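Side-chain contacts in transcriptional activator PlcR protein (Bacillus thuringiensis, PDB 3U3W), which activates transcription of virulence genes in response to the quorum-sensing peptide PapR, binding DNA through a helix-turn-helix domain: residues 21-24 / 25-28; 178-181 / 182-186; 242-245 / 246-249; 112-115 / 116-119. All coordinates share one frame; numbering follows the deposited sequence. Where two conformers were deposited one is given.

Contact 1 of 4, residues 21-24 / 25-28. With nucleotides of chain E.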
loop_
_atom_site.group_PDB
_atom_site.type_symbol
_atom_site.label_atom_id
_atom_site.label_comp_id
_atom_site.label_asym_id
_atom_site.label_seq_id
_atom_site.Cartn_x
_atom_site.Cartn_y
_atom_site.Cartn_z
ATOM N N GLN A 21 24.977 -19.202 10.523
ATOM C CA GLN A 21 23.966 -20.236 10.345
ATOM C C GLN A 21 23.404 -20.701 11.680
ATOM O O GLN A 21 22.195 -20.887 11.821
ATOM C CB GLN A 21 24.528 -21.425 9.559
ATOM C CG GLN A 21 24.995 -21.071 8.159
ATOM C CD GLN A 21 25.306 -22.295 7.314
ATOM O OE1 GLN A 21 25.610 -23.376 7.833
ATOM N NE2 GLN A 21 25.224 -22.132 5.999
ATOM N N LYS A 22 24.287 -20.888 12.658
ATOM C CA LYS A 22 23.870 -21.303 13.990
ATOM C C LYS A 22 22.880 -20.296 14.573
ATOM O O LYS A 22 21.817 -20.677 15.083
ATOM C CB LYS A 22 25.081 -21.474 14.919
ATOM C CG LYS A 22 24.723 -21.964 16.325
ATOM C CD LYS A 22 24.067 -23.345 16.295
ATOM C CE LYS A 22 23.278 -23.641 17.573
ATOM N NZ LYS A 22 21.914 -23.020 17.596
ATOM N N GLN A 23 23.228 -19.012 14.480
ATOM C CA GLN A 23 22.397 -17.948 15.032
ATOM C C GLN A 23 21.030 -17.929 14.382
ATOM O O GLN A 23 20.002 -17.793 15.053
ATOM C CB GLN A 23 23.065 -16.593 14.840
ATOM C CG GLN A 23 24.285 -16.386 15.713
ATOM C CD GLN A 23 24.857 -14.992 15.578
ATOM O OE1 GLN A 23 25.750 -14.752 14.762
ATOM N NE2 GLN A 23 24.341 -14.058 16.378
ATOM N N LEU A 24 21.032 -18.064 13.060
ATOM C CA LEU A 24 19.814 -18.016 12.275
ATOM C C LEU A 24 18.924 -19.205 12.598
ATOM O O LEU A 24 17.702 -19.069 12.701
ATOM C CB LEU A 24 20.165 -17.990 10.784
ATOM C CG LEU A 24 19.021 -17.967 9.769
ATOM C CD1 LEU A 24 18.021 -16.868 10.098
ATOM C CD2 LEU A 24 19.580 -17.799 8.367
ATOM N N SER A 25 19.545 -20.369 12.770
ATOM C CA SER A 25 18.811 -21.618 12.979
ATOM C C SER A 25 18.100 -21.730 14.337
ATOM O O SER A 25 17.228 -22.583 14.508
ATOM C CB SER A 25 19.724 -22.838 12.747
ATOM O OG SER A 25 20.717 -22.980 13.753
ATOM N N GLU A 26 18.462 -20.862 15.282
ATOM C CA GLU A 26 17.964 -20.950 16.661
ATOM C C GLU A 26 16.440 -20.962 16.799
ATOM O O GLU A 26 15.743 -20.070 16.305
ATOM C CB GLU A 26 18.569 -19.838 17.523
ATOM C CG GLU A 26 20.000 -20.117 17.961
ATOM C CD GLU A 26 20.777 -18.849 18.298
ATOM O OE1 GLU A 26 22.021 -18.930 18.452
ATOM O OE2 GLU A 26 20.144 -17.775 18.404
ATOM N N ASN A 27 15.935 -21.983 17.483
ATOM C CA ASN A 27 14.507 -22.114 17.753
ATOM C C ASN A 27 13.696 -22.392 16.500
ATOM O O ASN A 27 12.465 -22.512 16.552
ATOM C CB ASN A 27 13.968 -20.874 18.473
ATOM C CG ASN A 27 14.536 -20.727 19.872
ATOM O OD1 ASN A 27 14.128 -21.437 20.797
ATOM N ND2 ASN A 27 15.493 -19.812 20.034
ATOM N N ILE A 28 14.398 -22.503 15.375
ATOM C CA ILE A 28 13.757 -22.759 14.098
ATOM C C ILE A 28 14.096 -24.161 13.589
ATOM O O ILE A 28 13.205 -24.959 13.303
ATOM C CB ILE A 28 14.173 -21.706 13.064
ATOM C CG1 ILE A 28 13.928 -20.299 13.616
ATOM C CG2 ILE A 28 13.405 -21.901 11.772
ATOM C CD1 ILE A 28 14.256 -19.187 12.640
ATOM P P DT E 2 28.951 -19.401 8.983
ATOM O OP1 DT E 2 28.902 -18.062 8.349
ATOM O OP2 DT E 2 27.823 -19.882 9.823
ATOM O "O5'" DT E 2 29.201 -20.466 7.826
ATOM C "C5'" DT E 2 29.619 -21.751 8.184
ATOM C "C4'" DT E 2 30.048 -22.512 6.958
ATOM O "O4'" DT E 2 30.791 -23.647 7.445
ATOM C "C3'" DT E 2 28.903 -23.125 6.162
ATOM O "O3'" DT E 2 29.408 -23.511 4.901
ATOM C "C2'" DT E 2 28.554 -24.338 7.018
ATOM C "C1'" DT E 2 29.949 -24.785 7.458
ATOM N N1 DT E 2 29.982 -25.405 8.805
ATOM C C2 DT E 2 30.641 -26.605 8.928
ATOM O O2 DT E 2 31.188 -27.149 7.987
ATOM N N3 DT E 2 30.637 -27.142 10.190
ATOM C C4 DT E 2 30.046 -26.601 11.314
ATOM O O4 DT E 2 30.096 -27.163 12.403
ATOM C C5 DT E 2 29.368 -25.343 11.120
ATOM C C7 DT E 2 28.693 -24.676 12.281
ATOM C C6 DT E 2 29.366 -24.806 9.888
ATOM P P DA E 3 28.451 -24.201 3.813
ATOM O OP1 DA E 3 28.901 -23.761 2.463
ATOM O OP2 DA E 3 27.053 -23.997 4.240
ATOM O "O5'" DA E 3 28.833 -25.740 3.912
ATOM C "C5'" DA E 3 30.191 -26.094 3.713
ATOM C "C4'" DA E 3 30.315 -27.601 3.674
ATOM O "O4'" DA E 3 30.236 -28.144 5.008
ATOM C "C3'" DA E 3 29.245 -28.326 2.878
ATOM O "O3'" DA E 3 29.932 -29.378 2.244
ATOM C "C2'" DA E 3 28.258 -28.815 3.934
ATOM C "C1'" DA E 3 29.170 -29.064 5.126
ATOM N N9 DA E 3 28.599 -28.840 6.458
ATOM C C8 DA E 3 27.780 -27.827 6.876
ATOM N N7 DA E 3 27.456 -27.896 8.151
ATOM C C5 DA E 3 28.110 -29.028 8.603
ATOM C C6 DA E 3 28.179 -29.654 9.868
ATOM N N6 DA E 3 27.549 -29.211 10.966
ATOM N N1 DA E 3 28.921 -30.777 9.959
ATOM C C2 DA E 3 29.553 -31.230 8.874
ATOM N N3 DA E 3 29.574 -30.726 7.643
ATOM C C4 DA E 3 28.821 -29.617 7.573
#
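Ser25 is tied to the turn of helix before it by two bonds. Its N donates to Gln21 O at 2.9 Å, and its hydroxyl OG donates a hydrogen bond to Lys22 O, also at 2.9 Å. With OG set between the backbone N and the carbonyl carbon (chi1 69°), the hydroxyl folds back onto the helix and meets the Lys22 carbonyl well off its axis. The bond from Glu26 N to Gln23 O is weak.

Charge adds a looser link. Lys22, bent at chi2 and chi4, crosses the Glu26 chain at about a right angle, and NZ stays 4.2 Å from Glu26 OE1, beyond salt-bridge range. Ile28 contributes little: its CD1 methyl lies against the Leu24 carbonyl, 3.4 Å from O.

Gln21 faces the DNA at the start of helix 21-25. Its backbone N donates to OP2 of DT2 of chain E at 3.0 Å, and its extended side chain carries NE2 to OP2 of DA3 of chain E at 3.1 Å. Glu38 OE1 accepts a second bond from NE2, fixing the amide between protein and backbone phosphate. Phosphate contacts from the start of the second helix, ahead of the turn, fit a helix-turn-helix domain of the XRE family.

Contact 2 of 4, residues 178-181 / 182-186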
loop_
_atom_site.group_PDB
_atom_site.type_symbol
_atom_site.label_atom_id
_atom_site.label_comp_id
_atom_site.label_asym_id
_atom_site.label_seq_id
_atom_site.Cartn_x
_atom_site.Cartn_y
_atom_site.Cartn_z
ATOM N N PHE A 178 -16.726 -2.819 -16.800
ATOM C CA PHE A 178 -16.433 -2.168 -15.527
ATOM C C PHE A 178 -17.183 -2.826 -14.369
ATOM O O PHE A 178 -16.589 -3.138 -13.324
ATOM C CB PHE A 178 -16.756 -0.673 -15.591
ATOM C CG PHE A 178 -15.777 0.102 -16.411
ATOM C CD1 PHE A 178 -14.401 -0.035 -16.184
ATOM C CD2 PHE A 178 -16.207 0.946 -17.423
ATOM C CE1 PHE A 178 -13.473 0.656 -16.956
ATOM C CE2 PHE A 178 -15.286 1.646 -18.192
ATOM C CZ PHE A 178 -13.911 1.498 -17.951
ATOM N N GLU A 179 -18.485 -3.042 -14.550
ATOM C CA GLU A 179 -19.273 -3.712 -13.525
ATOM C C GLU A 179 -18.721 -5.105 -13.217
ATOM O O GLU A 179 -18.681 -5.497 -12.063
ATOM C CB GLU A 179 -20.745 -3.787 -13.917
ATOM C CG GLU A 179 -21.432 -2.435 -14.017
ATOM C CD GLU A 179 -22.904 -2.574 -14.370
ATOM O OE1 GLU A 179 -23.316 -3.693 -14.737
ATOM O OE2 GLU A 179 -23.647 -1.574 -14.266
ATOM N N GLN A 180 -18.289 -5.851 -14.230
ATOM C CA GLN A 180 -17.703 -7.171 -13.969
ATOM C C GLN A 180 -16.430 -7.078 -13.138
ATOM O O GLN A 180 -16.194 -7.933 -12.289
ATOM C CB GLN A 180 -17.358 -7.910 -15.255
ATOM C CG GLN A 180 -18.452 -8.720 -15.900
ATOM C CD GLN A 180 -18.020 -9.197 -17.282
ATOM O OE1 GLN A 180 -18.653 -8.865 -18.291
ATOM N NE2 GLN A 180 -16.913 -9.949 -17.337
ATOM N N ILE A 181 -15.599 -6.069 -13.411
ATOM C CA ILE A 181 -14.349 -5.870 -12.658
ATOM C C ILE A 181 -14.611 -5.556 -11.185
ATOM O O ILE A 181 -14.003 -6.157 -10.294
ATOM C CB ILE A 181 -13.428 -4.775 -13.286
ATOM C CG1 ILE A 181 -12.980 -5.187 -14.685
ATOM C CG2 ILE A 181 -12.206 -4.513 -12.396
ATOM C CD1 ILE A 181 -12.597 -4.031 -15.583
ATOM N N LEU A 182 -15.520 -4.624 -10.921
ATOM C CA LEU A 182 -15.891 -4.293 -9.541
ATOM C C LEU A 182 -16.402 -5.508 -8.779
ATOM O O LEU A 182 -16.159 -5.636 -7.579
ATOM C CB LEU A 182 -16.926 -3.168 -9.503
ATOM C CG LEU A 182 -16.368 -1.851 -10.063
ATOM C CD1 LEU A 182 -17.455 -0.802 -10.258
ATOM C CD2 LEU A 182 -15.232 -1.325 -9.179
ATOM N N LYS A 183 -17.097 -6.396 -9.491
ATOM C CA LYS A 183 -17.639 -7.630 -8.928
ATOM C C LYS A 183 -16.538 -8.639 -8.593
ATOM O O LYS A 183 -16.524 -9.219 -7.509
ATOM C CB LYS A 183 -18.662 -8.241 -9.898
ATOM C CG LYS A 183 -19.380 -9.486 -9.383
ATOM C CD LYS A 183 -20.513 -9.907 -10.321
ATOM C CE LYS A 183 -21.388 -11.005 -9.700
ATOM N NZ LYS A 183 -20.617 -12.211 -9.261
ATOM N N GLN A 184 -15.624 -8.842 -9.534
ATOM C CA GLN A 184 -14.456 -9.686 -9.318
ATOM C C GLN A 184 -13.586 -9.167 -8.178
ATOM O O GLN A 184 -12.940 -9.957 -7.500
ATOM C CB GLN A 184 -13.625 -9.796 -10.603
ATOM C CG GLN A 184 -14.343 -10.503 -11.755
ATOM C CD GLN A 184 -13.567 -10.447 -13.064
ATOM O OE1 GLN A 184 -12.481 -11.012 -13.177
ATOM N NE2 GLN A 184 -14.128 -9.770 -14.062
ATOM N N LEU A 185 -13.583 -7.846 -7.972
ATOM C CA LEU A 185 -12.847 -7.222 -6.872
ATOM C C LEU A 185 -13.441 -7.522 -5.493
ATOM O O LEU A 185 -12.700 -7.665 -4.517
ATOM C CB LEU A 185 -12.777 -5.705 -7.058
ATOM C CG LEU A 185 -11.626 -5.165 -7.891
ATOM C CD1 LEU A 185 -11.601 -3.649 -7.813
ATOM C CD2 LEU A 185 -10.317 -5.737 -7.385
ATOM N N GLU A 186 -14.772 -7.588 -5.414
ATOM C CA GLU A 186 -15.468 -7.946 -4.172
ATOM C C GLU A 186 -14.839 -9.204 -3.598
ATOM O O GLU A 186 -14.535 -9.285 -2.405
ATOM C CB GLU A 186 -16.949 -8.230 -4.441
ATOM C CG GLU A 186 -17.742 -7.073 -5.046
ATOM C CD GLU A 186 -18.308 -6.124 -3.994
ATOM O OE1 GLU A 186 -18.389 -6.519 -2.804
ATOM O OE2 GLU A 186 -18.674 -4.985 -4.367
#
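Gln180 O is gripped twice by Gln184, first by the backbone N at 3.0 Å and then, weakly, by the side-chain NE2 at 3.3 Å. This is one turn of helix 171-187, part of the tetratricopeptide-like superhelix of the RNPP family, and the i to i+4 bond is here doubled by a side chain that turns back on its own helix. Gln184 CG lies anti to the carbonyl carbon (chi1 -65°), which lays the side chain along the preceding turn; CG approaches Gln180 O to 3.2 Å and NE2 comes over Gln180 CB. The amide has a stronger partner elsewhere, since NE2 also donates to Glu158 OE2 on helix 153-167 and so joins the two helices.

The remaining backbone bonds are regular. Leu182 N reaches Phe178 O nearly straight, with an N-H...O angle of 172°, while Lys183 N to Glu179 O is longer and more bent.

Outward from this frame the side chains pack on two neighbouring helices. Phe178 meets both 153-167 and 192-208, touching Ala162 and Asn201 among others, and Ile181 and Leu182 meet Val198 of helix 192-208. Between the segments the aliphatic chains touch backbone rather than one another: Leu185 CG sits 3.5 Å from Ile181 O, and Leu182 CG lies at the same 3.5 Å from Phe178 O.

Contact 3 of 4, residues 242-245 / 246-249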
loop_
_atom_site.group_PDB
_atom_site.type_symbol
_atom_site.label_atom_id
_atom_site.label_comp_id
_atom_site.label_asym_id
_atom_site.label_seq_id
_atom_site.Cartn_x
_atom_site.Cartn_y
_atom_site.Cartn_z
ATOM N N ARG A 242 -16.627 15.221 -10.779
ATOM C CA ARG A 242 -17.793 15.522 -9.972
ATOM C C ARG A 242 -18.312 16.909 -10.332
ATOM O O ARG A 242 -19.517 17.124 -10.410
ATOM C CB ARG A 242 -17.506 15.357 -8.475
ATOM C CG ARG A 242 -17.534 16.621 -7.644
ATOM C CD ARG A 242 -18.566 16.586 -6.511
ATOM N NE ARG A 242 -18.288 15.626 -5.440
ATOM C CZ ARG A 242 -17.757 15.938 -4.254
ATOM N NH1 ARG A 242 -17.427 17.196 -4.000
ATOM N NH2 ARG A 242 -17.547 14.993 -3.319
ATOM N N GLY A 243 -17.404 17.839 -10.596
ATOM C CA GLY A 243 -17.793 19.119 -11.162
ATOM C C GLY A 243 -18.550 18.965 -12.487
ATOM O O GLY A 243 -19.562 19.631 -12.709
ATOM N N GLU A 244 -18.053 18.099 -13.371
ATOM C CA GLU A 244 -18.738 17.800 -14.627
ATOM C C GLU A 244 -20.168 17.312 -14.368
ATOM O O GLU A 244 -21.112 17.779 -14.995
ATOM C CB GLU A 244 -17.988 16.732 -15.428
ATOM C CG GLU A 244 -16.598 17.123 -15.901
ATOM C CD GLU A 244 -16.633 17.987 -17.140
ATOM O OE1 GLU A 244 -16.627 17.422 -18.260
ATOM O OE2 GLU A 244 -16.677 19.228 -16.994
ATOM N N CYS A 245 -20.321 16.358 -13.455
ATOM C CA CYS A 245 -21.638 15.792 -13.164
ATOM C C CYS A 245 -22.567 16.843 -12.564
ATOM O O CYS A 245 -23.723 16.956 -12.951
ATOM C CB CYS A 245 -21.519 14.598 -12.215
ATOM S SG CYS A 245 -20.800 13.161 -12.953
ATOM N N LEU A 246 -22.032 17.609 -11.624
ATOM C CA LEU A 246 -22.766 18.668 -10.959
ATOM C C LEU A 246 -23.305 19.685 -11.956
ATOM O O LEU A 246 -24.401 20.215 -11.770
ATOM C CB LEU A 246 -21.881 19.357 -9.916
ATOM C CG LEU A 246 -21.484 18.541 -8.670
ATOM C CD1 LEU A 246 -20.816 19.427 -7.623
ATOM C CD2 LEU A 246 -22.677 17.830 -8.056
ATOM N N ARG A 247 -22.536 19.955 -13.007
ATOM C CA ARG A 247 -22.957 20.893 -14.045
ATOM C C ARG A 247 -24.151 20.338 -14.832
ATOM O O ARG A 247 -25.135 21.031 -15.041
ATOM C CB ARG A 247 -21.788 21.230 -14.981
ATOM C CG ARG A 247 -21.930 22.547 -15.731
ATOM C CD ARG A 247 -20.551 23.139 -16.059
ATOM N NE ARG A 247 -19.651 22.148 -16.644
ATOM C CZ ARG A 247 -19.610 21.839 -17.939
ATOM N NH1 ARG A 247 -20.414 22.455 -18.799
ATOM N NH2 ARG A 247 -18.763 20.912 -18.377
ATOM N N LYS A 248 -24.073 19.081 -15.246
ATOM C CA LYS A 248 -25.156 18.482 -16.017
ATOM C C LYS A 248 -26.419 18.330 -15.184
ATOM O O LYS A 248 -27.533 18.429 -15.709
ATOM C CB LYS A 248 -24.744 17.123 -16.591
ATOM C CG LYS A 248 -23.759 17.230 -17.711
ATOM C CD LYS A 248 -24.267 18.209 -18.753
ATOM C CE LYS A 248 -23.185 18.583 -19.751
ATOM N NZ LYS A 248 -22.964 17.517 -20.771
ATOM N N LEU A 249 -26.238 18.082 -13.889
ATOM C CA LEU A 249 -27.369 17.852 -13.000
ATOM C C LEU A 249 -27.959 19.173 -12.490
ATOM O O LEU A 249 -28.910 19.170 -11.719
ATOM C CB LEU A 249 -26.970 16.939 -11.837
ATOM C CG LEU A 249 -26.746 15.473 -12.208
ATOM C CD1 LEU A 249 -26.220 14.696 -11.010
ATOM C CD2 LEU A 249 -28.037 14.828 -12.754
#
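The guanidinium of Arg247 meets the carboxylate of Glu244 at its edge: NH2 donates to OE2 at 3.0 Å in a salt bridge, with OE2 almost exactly in the guanidinium plane. The match is not mutual, because NH2 stands well above the carboxylate plane and the two flat groups are turned 44° against each other. One nitrogen and one oxygen therefore carry the bridge, an i to i+3 pair near the end of helix 235-248 in the tetratricopeptide-like superhelix of the RNPP family.

The two chains lie side by side and point the same way. A bend in Glu244 at chi2 (-80°) brings the carboxylate round toward Arg247, which is itself bent at chi3. Tyr260 OH on helix 253-269 bonds to both Glu244 OE2 and Arg247 NE, bracing the pair, and Lys282 NZ makes a second salt bridge to OE2. Several donors thus converge on one carboxylate oxygen of a buried residue, which would probably stabilise its negative charge.

Arg242 and Leu246 also run alongside each other, and their side chains meet through carbon, Arg242 CD 3.8 Å from Leu246 CD1. The polar end of Arg242 turns elsewhere, NE bonding to Asn220 OD1 on helix 212-228, while Leu246 packs on Ile256 of helix 253-269.

Backbone bonds continue to the last turn, where Leu249 N donates to Cys245 O at 2.9 Å and Leu249 CG lies 3.4 Å from that same oxygen.

Contact 4 of 4, residues 112-115 / 116-119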
loop_
_atom_site.group_PDB
_atom_site.type_symbol
_atom_site.label_atom_id
_atom_site.label_comp_id
_atom_site.label_asym_id
_atom_site.label_seq_id
_atom_site.Cartn_x
_atom_site.Cartn_y
_atom_site.Cartn_z
ATOM N N GLN A 112 6.606 -10.823 -18.808
ATOM C CA GLN A 112 6.395 -10.618 -20.240
ATOM C C GLN A 112 4.973 -10.122 -20.495
ATOM O O GLN A 112 4.767 -9.226 -21.311
ATOM C CB GLN A 112 6.697 -11.885 -21.053
ATOM C CG GLN A 112 8.158 -12.338 -20.986
ATOM C CD GLN A 112 8.951 -12.051 -22.258
ATOM O OE1 GLN A 112 9.605 -11.014 -22.378
ATOM N NE2 GLN A 112 8.911 -12.984 -23.207
ATOM N N GLN A 113 4.001 -10.689 -19.785
ATOM C CA GLN A 113 2.620 -10.246 -19.917
ATOM C C GLN A 113 2.438 -8.785 -19.524
ATOM O O GLN A 113 1.715 -8.043 -20.189
ATOM C CB GLN A 113 1.692 -11.121 -19.098
ATOM C CG GLN A 113 0.244 -10.901 -19.438
ATOM C CD GLN A 113 -0.657 -11.521 -18.417
ATOM O OE1 GLN A 113 -0.500 -11.268 -17.232
ATOM N NE2 GLN A 113 -1.594 -12.357 -18.857
ATOM N N PHE A 114 3.098 -8.380 -18.445
ATOM C CA PHE A 114 3.071 -6.994 -18.019
ATOM C C PHE A 114 3.647 -6.061 -19.108
ATOM O O PHE A 114 3.061 -5.030 -19.428
ATOM C CB PHE A 114 3.849 -6.821 -16.706
ATOM C CG PHE A 114 4.085 -5.390 -16.347
ATOM C CD1 PHE A 114 3.141 -4.685 -15.622
ATOM C CD2 PHE A 114 5.212 -4.730 -16.797
ATOM C CE1 PHE A 114 3.341 -3.354 -15.313
ATOM C CE2 PHE A 114 5.425 -3.396 -16.499
ATOM C CZ PHE A 114 4.488 -2.701 -15.758
ATOM N N LEU A 115 4.794 -6.428 -19.677
ATOM C CA LEU A 115 5.403 -5.642 -20.759
ATOM C C LEU A 115 4.474 -5.485 -21.977
ATOM O O LEU A 115 4.285 -4.387 -22.496
ATOM C CB LEU A 115 6.719 -6.279 -21.202
ATOM C CG LEU A 115 7.836 -6.475 -20.173
ATOM C CD1 LEU A 115 8.905 -7.378 -20.771
ATOM C CD2 LEU A 115 8.419 -5.135 -19.678
ATOM N N GLN A 116 3.912 -6.603 -22.419
ATOM C CA GLN A 116 3.014 -6.635 -23.568
ATOM C C GLN A 116 1.749 -5.807 -23.346
ATOM O O GLN A 116 1.387 -4.996 -24.200
ATOM C CB GLN A 116 2.659 -8.084 -23.934
ATOM C CG GLN A 116 3.869 -8.896 -24.402
ATOM C CD GLN A 116 3.494 -10.192 -25.099
ATOM O OE1 GLN A 116 2.998 -11.131 -24.469
ATOM N NE2 GLN A 116 3.729 -10.251 -26.408
ATOM N N TRP A 117 1.091 -6.018 -22.202
ATOM C CA TRP A 117 -0.031 -5.178 -21.782
ATOM C C TRP A 117 0.342 -3.702 -21.925
ATOM O O TRP A 117 -0.328 -2.961 -22.644
ATOM C CB TRP A 117 -0.482 -5.545 -20.346
ATOM C CG TRP A 117 -1.205 -4.472 -19.574
ATOM C CD1 TRP A 117 -2.124 -3.577 -20.055
ATOM C CD2 TRP A 117 -1.048 -4.167 -18.178
ATOM N NE1 TRP A 117 -2.552 -2.741 -19.040
ATOM C CE2 TRP A 117 -1.901 -3.082 -17.885
ATOM C CE3 TRP A 117 -0.273 -4.710 -17.152
ATOM C CZ2 TRP A 117 -1.986 -2.528 -16.614
ATOM C CZ3 TRP A 117 -0.374 -4.161 -15.882
ATOM C CH2 TRP A 117 -1.216 -3.080 -15.630
ATOM N N GLN A 118 1.431 -3.282 -21.284
ATOM C CA GLN A 118 1.811 -1.871 -21.314
ATOM C C GLN A 118 2.179 -1.389 -22.726
ATOM O O GLN A 118 1.922 -0.238 -23.093
ATOM C CB GLN A 118 2.970 -1.592 -20.345
ATOM C CG GLN A 118 2.615 -1.793 -18.889
ATOM C CD GLN A 118 1.724 -0.677 -18.332
ATOM O OE1 GLN A 118 1.664 0.430 -18.875
ATOM N NE2 GLN A 118 1.036 -0.969 -17.237
ATOM N N TYR A 119 2.792 -2.272 -23.508
ATOM C CA TYR A 119 3.247 -1.917 -24.845
ATOM C C TYR A 119 2.065 -1.659 -25.788
ATOM O O TYR A 119 2.042 -0.660 -26.504
ATOM C CB TYR A 119 4.203 -2.997 -25.370
ATOM C CG TYR A 119 4.366 -3.102 -26.879
ATOM C CD1 TYR A 119 5.152 -2.204 -27.595
ATOM C CD2 TYR A 119 3.777 -4.146 -27.571
ATOM C CE1 TYR A 119 5.306 -2.328 -28.979
ATOM C CE2 TYR A 119 3.923 -4.281 -28.930
ATOM C CZ TYR A 119 4.680 -3.373 -29.634
ATOM O OH TYR A 119 4.792 -3.553 -31.004
#
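Phe114 and Trp117 make the tight part of this turn, with Phe114 CD1 3.6 Å from Trp117 CZ3. The two side chains cross obliquely; their ring planes stand at 90°, with the Phe114 and six-membered Trp117 centroids 5.5 Å apart. Gln118 closes in on both. Its CG makes a CH-pi contact over one face of Phe114, 4.0 Å from the ring centroid and 19° off the normal. The bend at chi2 (-74°) then swings the amide so that NE2 sits above one face of the Trp117 ring, toward its rim, and 3.8 Å from Phe114 CE1.

These three side chains belong to helix 109-125 in the tetratricopeptide-like superhelix of the RNPP family, whose concave surface receives signal peptides. Trp117 packs on the backbone of the bound PapR peptide as well as on Ile157, while Phe114 and Gln118 both lean on Val82 of helix 72-87. The buried amide of Gln113 is satisfied through OE1 by Gln153 NE2, and more weakly through NE2 by Leu141 O.

The more exposed side, with Gln112 and Gln116, is looser. Gln116 N donates to Gln112 O at 3.0 Å, but the contact of the Gln116 side chain with Gln112 is chiefly that of CG, 3.2 Å from the same carbonyl oxygen. Farther along, Tyr119 N bonds to Leu115 O at 2.8 Å while its ring leads away from the 112-115 segment toward Val98 and Leu102 of helix 91-102.

Overall arrangement
Along the chain the order is contacts 1, 4, 2 and 3, and none touches another. Contact 1 belongs to the DNA-binding helix-turn-helix region, spanning helix 21-25 and the start of the following loop, with its centre about 42 Å from that of contact 4 and about 63 Å from that of contact 3, on the opposite side of the chain's centre. The other three share the RNPP C-terminal domain, as turns of helices 109-125, 171-187 and 235-248. Helix 153-167 packs against contacts 4 and 2, and helix 192-208 against 2 and 3, linking them through the superhelix. DNA contact and peptide contact, at 1 and 4, therefore lie in separate regions, their nearest atoms about 31 Å apart.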